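Local coordinates for protein endonuclease NucS (Thermococcus kodakarensis KOD1, PDB 5GKE) that acts as a mismatch restriction endonuclease on double-stranded DNA, and is predicted also to cut the single-stranded ends of branched DNA, at residues E134-I139 with L178-R183; V213-T218 with L235-R240. The protein carries 1 engineered substitution. All coordinates share one frame; numbering follows the deposited sequence.

Interaction 1: E134-I139 with L178-R183; sequences EMAELI and LELKRR. With MG (magnesium ion), chain E; nucleotides of chain C.
L180 pushes its two methyl ends into a shallow hollow between A136 and I139 of helix 132-141. L180 ends strand 175-180, part of the PD-(D/E)XK nuclease domain, and the E179-L180-K181 run is consistent with the E-X-K part of that motif. L180 CD1 lies 3.9 Å from A136 CB and also touches the backbone of A136. The other branch meets I139 tip to tip, with L180 CD2 3.8 Å from I139 CD1. The same isoleucine meets L178 in the same way, so I139 CD1 is a bump between two leucine ends. M135 CB flanks the same L180 CD1. M135 SD lies 3.5 Å from K181 O and rests on R182 CA; the bend at chi3 (66°) leaves CE alongside the same oxygen. The helix thus backs the metal strand. K181 points its CB away from the helix. Its NZ forms a salt bridge with E179 OE1 and a hydrogen bond to OP1 of DC6 of chain C. R182 NE bonds to G130 O, NH2 to R44 O of the second subunit, and NH1 weakly to a DNA phosphate. An alanine here would probably leave both carbonyls without this mate and weaken the hold on that phosphate of DG9 of chain C. E179 binds the magnesium ion through both carboxylate oxygens, with OE1 2.4 Å from the metal.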
# COMPACT_ATOMS: atom_id res chain seq x y z
N GLU A 134 13.88 5.49 13.27
CA GLU A 134 14.19 5.61 14.67
C GLU A 134 15.09 4.49 15.18
O GLU A 134 15.87 4.70 16.11
CB GLU A 134 12.91 5.68 15.48
CG GLU A 134 12.20 6.99 15.27
CD GLU A 134 10.80 6.94 15.77
OE1 GLU A 134 10.54 7.49 16.86
OE2 GLU A 134 9.96 6.33 15.08
N MET A 135 14.97 3.30 14.60
CA MET A 135 15.92 2.24 14.91
C MET A 135 17.33 2.73 14.58
O MET A 135 18.27 2.55 15.37
CB MET A 135 15.61 0.97 14.10
CG MET A 135 14.31 0.29 14.43
SD MET A 135 14.14 -1.26 13.51
CE MET A 135 15.45 -2.24 14.23
N ALA A 136 17.45 3.34 13.41
CA ALA A 136 18.71 3.86 12.92
C ALA A 136 19.28 4.87 13.92
O ALA A 136 20.40 4.71 14.40
CB ALA A 136 18.53 4.47 11.52
N GLU A 137 18.48 5.90 14.25
CA GLU A 137 18.86 6.92 15.23
C GLU A 137 19.28 6.34 16.58
O GLU A 137 20.23 6.81 17.20
CB GLU A 137 17.71 7.92 15.43
CG GLU A 137 17.48 8.82 14.21
CD GLU A 137 16.21 9.63 14.27
OE1 GLU A 137 15.66 9.82 15.38
OE2 GLU A 137 15.74 10.07 13.19
N LEU A 138 18.58 5.31 17.02
CA LEU A 138 18.97 4.64 18.24
C LEU A 138 20.37 4.08 18.09
O LEU A 138 21.21 4.23 18.97
CB LEU A 138 17.99 3.51 18.58
CG LEU A 138 18.34 2.68 19.80
CD1 LEU A 138 18.61 3.57 20.98
CD2 LEU A 138 17.20 1.75 20.12
N ILE A 139 20.63 3.45 16.95
CA ILE A 139 21.88 2.75 16.75
C ILE A 139 23.05 3.73 16.66
O ILE A 139 24.15 3.43 17.10
CB ILE A 139 21.80 1.86 15.51
CG1 ILE A 139 20.82 0.72 15.79
CG2 ILE A 139 23.16 1.29 15.16
CD1 ILE A 139 20.54 -0.22 14.63
N LEU A 178 24.50 -3.17 8.25
CA LEU A 178 23.28 -3.46 8.99
C LEU A 178 22.09 -3.36 8.04
O LEU A 178 22.01 -2.42 7.24
CB LEU A 178 23.07 -2.50 10.15
CG LEU A 178 24.09 -2.35 11.27
CD1 LEU A 178 23.47 -1.46 12.35
CD2 LEU A 178 24.51 -3.71 11.84
N GLU A 179 21.21 -4.36 8.09
CA GLU A 179 19.89 -4.25 7.49
C GLU A 179 18.84 -4.23 8.61
O GLU A 179 18.81 -5.13 9.45
CB GLU A 179 19.62 -5.40 6.51
CG GLU A 179 18.20 -5.41 5.93
CD GLU A 179 17.86 -4.18 5.09
OE1 GLU A 179 16.67 -4.01 4.74
OE2 GLU A 179 18.77 -3.40 4.74
N LEU A 180 18.03 -3.18 8.65
CA LEU A 180 17.05 -3.00 9.71
C LEU A 180 15.66 -3.35 9.23
O LEU A 180 15.32 -3.10 8.06
CB LEU A 180 17.05 -1.56 10.23
CG LEU A 180 18.39 -0.86 10.41
CD1 LEU A 180 18.20 0.59 10.90
CD2 LEU A 180 19.28 -1.65 11.35
N LYS A 181 14.86 -3.93 10.12
CA LYS A 181 13.42 -4.10 9.92
C LYS A 181 12.68 -3.80 11.20
O LYS A 181 13.01 -4.37 12.25
CB LYS A 181 13.08 -5.51 9.45
CG LYS A 181 13.61 -5.85 8.08
CD LYS A 181 13.06 -4.94 7.01
CE LYS A 181 13.83 -5.14 5.71
NZ LYS A 181 13.59 -4.07 4.70
N ARG A 182 11.68 -2.93 11.11
CA ARG A 182 10.86 -2.54 12.27
C ARG A 182 9.94 -3.67 12.71
O ARG A 182 9.39 -3.65 13.79
CB ARG A 182 10.03 -1.27 11.96
CG ARG A 182 8.96 -1.43 10.87
CD ARG A 182 7.98 -0.25 10.87
NE ARG A 182 7.59 0.06 12.24
CZ ARG A 182 6.69 -0.62 12.93
NH1 ARG A 182 6.04 -1.63 12.36
NH2 ARG A 182 6.42 -0.30 14.18
N ARG A 183 9.77 -4.65 11.84
CA ARG A 183 8.89 -5.76 12.14
C ARG A 183 9.63 -7.05 11.81
O ARG A 183 10.76 -7.01 11.32
CB ARG A 183 7.58 -5.62 11.36
CG ARG A 183 7.74 -5.71 9.85
CD ARG A 183 6.42 -5.54 9.11
NE ARG A 183 6.44 -6.26 7.84
CZ ARG A 183 5.43 -6.28 6.96
NH1 ARG A 183 4.31 -5.62 7.21
NH2 ARG A 183 5.54 -6.98 5.83
MG MG E . 16.96 -1.80 3.92
P DG C 9 3.98 -2.06 9.32
OP1 DG C 9 3.83 -3.51 9.62
OP2 DG C 9 5.21 -1.34 9.68
O5' DG C 9 3.71 -1.87 7.76
C5' DG C 9 2.62 -2.53 7.15
C4' DG C 9 1.71 -1.54 6.44
O4' DG C 9 2.41 -0.92 5.34
C3' DG C 9 0.43 -2.16 5.87
O3' DG C 9 -0.70 -1.70 6.61
C2' DG C 9 0.37 -1.68 4.42
C1' DG C 9 1.79 -1.22 4.12
N9 DG C 9 2.61 -2.19 3.39
C8 DG C 9 3.76 -2.80 3.83
N7 DG C 9 4.31 -3.59 2.94
C5 DG C 9 3.48 -3.48 1.83
C6 DG C 9 3.56 -4.11 0.56
O6 DG C 9 4.42 -4.91 0.14
N1 DG C 9 2.51 -3.73 -0.27
C2 DG C 9 1.50 -2.86 0.09
N2 DG C 9 0.58 -2.61 -0.86
N3 DG C 9 1.41 -2.27 1.27
C4 DG C 9 2.42 -2.62 2.09
P DC C 6 13.76 -1.27 2.94
OP1 DC C 6 14.55 -1.79 4.07
OP2 DC C 6 13.03 -2.21 2.07
O5' DC C 6 12.72 -0.23 3.56
C5' DC C 6 13.21 0.85 4.33
C4' DC C 6 12.10 1.79 4.74
O4' DC C 6 11.38 2.23 3.56
C3' DC C 6 11.05 1.19 5.66
O3' DC C 6 10.55 2.22 6.50
C2' DC C 6 9.99 0.70 4.67
C1' DC C 6 10.03 1.82 3.65
N1 DC C 6 9.57 1.44 2.27
C2 DC C 6 8.51 2.13 1.68
O2 DC C 6 7.95 3.02 2.32
N3 DC C 6 8.13 1.79 0.42
C4 DC C 6 8.78 0.81 -0.23
N4 DC C 6 8.36 0.51 -1.47
C5 DC C 6 9.86 0.10 0.35
C6 DC C 6 10.23 0.45 1.59

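Interaction 2: V213-T218 with L235-R240; sequences VAPSLT and LEPPKR. With nucleotides of chain D.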
# COMPACT_ATOMS: atom_id res chain seq x y z
N VAL A 213 19.01 -6.76 11.61
CA VAL A 213 18.61 -6.21 12.89
C VAL A 213 17.09 -6.02 12.84
O VAL A 213 16.57 -5.19 12.10
CB VAL A 213 19.35 -4.87 13.16
CG1 VAL A 213 18.96 -4.28 14.50
CG2 VAL A 213 20.85 -5.09 13.11
N ALA A 214 16.38 -6.82 13.62
CA ALA A 214 14.93 -6.78 13.63
C ALA A 214 14.43 -7.33 14.96
O ALA A 214 15.22 -7.81 15.76
CB ALA A 214 14.40 -7.59 12.45
N PRO A 215 13.12 -7.25 15.21
CA PRO A 215 12.63 -7.89 16.44
C PRO A 215 12.58 -9.43 16.38
O PRO A 215 12.54 -10.06 17.42
CB PRO A 215 11.22 -7.29 16.60
CG PRO A 215 10.89 -6.64 15.30
CD PRO A 215 12.17 -6.26 14.67
N SER A 216 12.60 -10.00 15.18
CA SER A 216 12.51 -11.45 14.98
C SER A 216 12.61 -11.78 13.49
O SER A 216 12.61 -10.88 12.65
CB SER A 216 11.20 -12.01 15.54
OG SER A 216 10.09 -11.47 14.85
N LEU A 217 12.66 -13.08 13.17
CA LEU A 217 12.76 -13.58 11.79
C LEU A 217 11.70 -14.62 11.44
O LEU A 217 11.27 -15.38 12.31
CB LEU A 217 14.11 -14.25 11.56
CG LEU A 217 15.32 -13.53 12.10
CD1 LEU A 217 16.55 -14.36 11.80
CD2 LEU A 217 15.34 -12.22 11.37
N THR A 218 11.33 -14.70 10.17
CA THR A 218 10.55 -15.83 9.71
C THR A 218 11.44 -17.05 9.59
O THR A 218 12.67 -16.93 9.56
CB THR A 218 9.87 -15.57 8.37
OG1 THR A 218 10.87 -15.39 7.36
CG2 THR A 218 9.00 -14.34 8.47
N LEU A 235 16.34 -6.41 17.86
CA LEU A 235 16.09 -5.04 18.28
C LEU A 235 14.66 -4.62 17.93
O LEU A 235 14.21 -4.82 16.80
CB LEU A 235 17.10 -4.10 17.63
CG LEU A 235 17.17 -2.70 18.21
CD1 LEU A 235 17.76 -2.75 19.60
CD2 LEU A 235 18.00 -1.81 17.30
N GLU A 236 13.95 -4.02 18.88
CA GLU A 236 12.61 -3.50 18.63
C GLU A 236 12.67 -2.03 18.26
O GLU A 236 13.49 -1.29 18.81
CB GLU A 236 11.71 -3.72 19.84
CG GLU A 236 11.71 -5.16 20.34
CD GLU A 236 10.32 -5.66 20.67
OE1 GLU A 236 10.03 -5.87 21.87
OE2 GLU A 236 9.52 -5.86 19.72
N PRO A 237 11.82 -1.59 17.32
CA PRO A 237 11.78 -0.15 17.03
C PRO A 237 11.36 0.62 18.29
O PRO A 237 10.41 0.22 18.96
CB PRO A 237 10.74 -0.03 15.91
CG PRO A 237 9.92 -1.26 16.02
CD PRO A 237 10.84 -2.34 16.53
N PRO A 238 12.10 1.67 18.64
CA PRO A 238 11.77 2.43 19.85
C PRO A 238 10.55 3.33 19.66
O PRO A 238 10.42 3.98 18.62
CB PRO A 238 13.04 3.25 20.09
CG PRO A 238 13.56 3.52 18.71
CD PRO A 238 13.23 2.27 17.90
N LYS A 239 9.68 3.39 20.67
CA LYS A 239 8.58 4.36 20.66
C LYS A 239 8.85 5.49 21.65
O LYS A 239 8.98 5.23 22.85
CB LYS A 239 7.27 3.67 21.01
CG LYS A 239 6.83 2.54 20.07
CD LYS A 239 5.56 1.89 20.64
CE LYS A 239 4.74 1.12 19.61
NZ LYS A 239 3.45 0.66 20.25
N ARG A 240 8.93 6.73 21.17
CA ARG A 240 9.05 7.89 22.07
C ARG A 240 7.86 7.98 23.04
O ARG A 240 6.75 7.49 22.76
CB ARG A 240 9.16 9.20 21.27
CG ARG A 240 10.10 9.16 20.07
CD ARG A 240 9.69 10.18 18.99
NE ARG A 240 10.51 10.11 17.78
CZ ARG A 240 10.13 10.52 16.57
NH1 ARG A 240 8.92 11.04 16.39
NH2 ARG A 240 10.95 10.40 15.53
P DA D 3 6.66 -17.07 10.23
OP1 DA D 3 7.95 -17.65 10.63
OP2 DA D 3 6.42 -15.61 10.35
O5' DA D 3 6.41 -17.50 8.73
C5' DA D 3 6.81 -18.77 8.31
C4' DA D 3 6.60 -18.93 6.82
O4' DA D 3 5.22 -18.59 6.50
C3' DA D 3 7.47 -18.04 5.94
O3' DA D 3 7.86 -18.77 4.79
C2' DA D 3 6.51 -16.89 5.57
C1' DA D 3 5.22 -17.67 5.43
N9 DA D 3 3.99 -16.87 5.52
C8 DA D 3 3.60 -16.06 6.55
N7 DA D 3 2.43 -15.49 6.37
C5 DA D 3 2.02 -15.98 5.14
C6 DA D 3 0.85 -15.77 4.37
N6 DA D 3 -0.15 -14.97 4.75
N1 DA D 3 0.75 -16.41 3.18
C2 DA D 3 1.76 -17.21 2.80
N3 DA D 3 2.90 -17.49 3.44
C4 DA D 3 2.97 -16.83 4.61
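L235 meets the end of strand 208-214 through one backbone bond and one apolar side-chain contact. The hydrogen bond comes first. L235 N donates to A214 O at 2.8 Å, with a nearly straight N-H...O angle of 164°. The donor stands above the carbonyl plane, 56° out of it. It lies where the parallel strands 208-214 and 231-234 run out, the two strands of a beta-alpha-beta crossover through helix 219-227. The next step cannot repeat it. P215 N is 3.1 Å from L235 O but has no hydrogen to give.

Packing comes next. V213 and L235 lie side by side and point the same way. V213 CG1 is anti to the backbone N (chi1 -179°) and sits 3.6 Å from L235 CB. V213 also packs on L178 and L180, and L235 on M135 and I139, so this pair joins the sheet to helix 132-141. P215 packs mainly on polar atoms: its CD is 3.3 Å from L235 O, and its CB is 3.8 Å from E236 OE2. Its apolar touch is distant, with P215 CG 4.5 Å from P237 CD.

Other contacts reach outward. T218 is the N-cap of helix 219-227, with OG1 bonded to A221 N and weakly to a DNA phosphate. Its CG2 packs 3.4 Å from OP2 of DA3 of chain D. K239 NZ forms a salt bridge with D42 of the second subunit.

The chemistry implies a short seam of one backbone bond and a small packed patch. The proline, with no N-H to give, is consistent with the pairing stopping here. The chains then part, one toward a helix beside DNA, the other along helix 132-141 and on to the second subunit.

Both interactions lie in the C-terminal nuclease domain, with centres about 7 Å apart. They come in series along the chain: interaction 1 closes before interaction 2 opens. They share one mixed sheet, in which strands 175-180 and 208-214 are parallel neighbours. E179 O and V213 N probably form a hydrogen bond between them, 2.7 Å apart. Helix 132-141 lies against both. A salt bridge from E134 OE1 to R240 NE ties the start of this helix to the C-terminal tail. The helix thus packs on the strand that carries E179 and on the tail, and strand 208-214 pairs beside that strand. DNA and the second subunit are reached from both contacts.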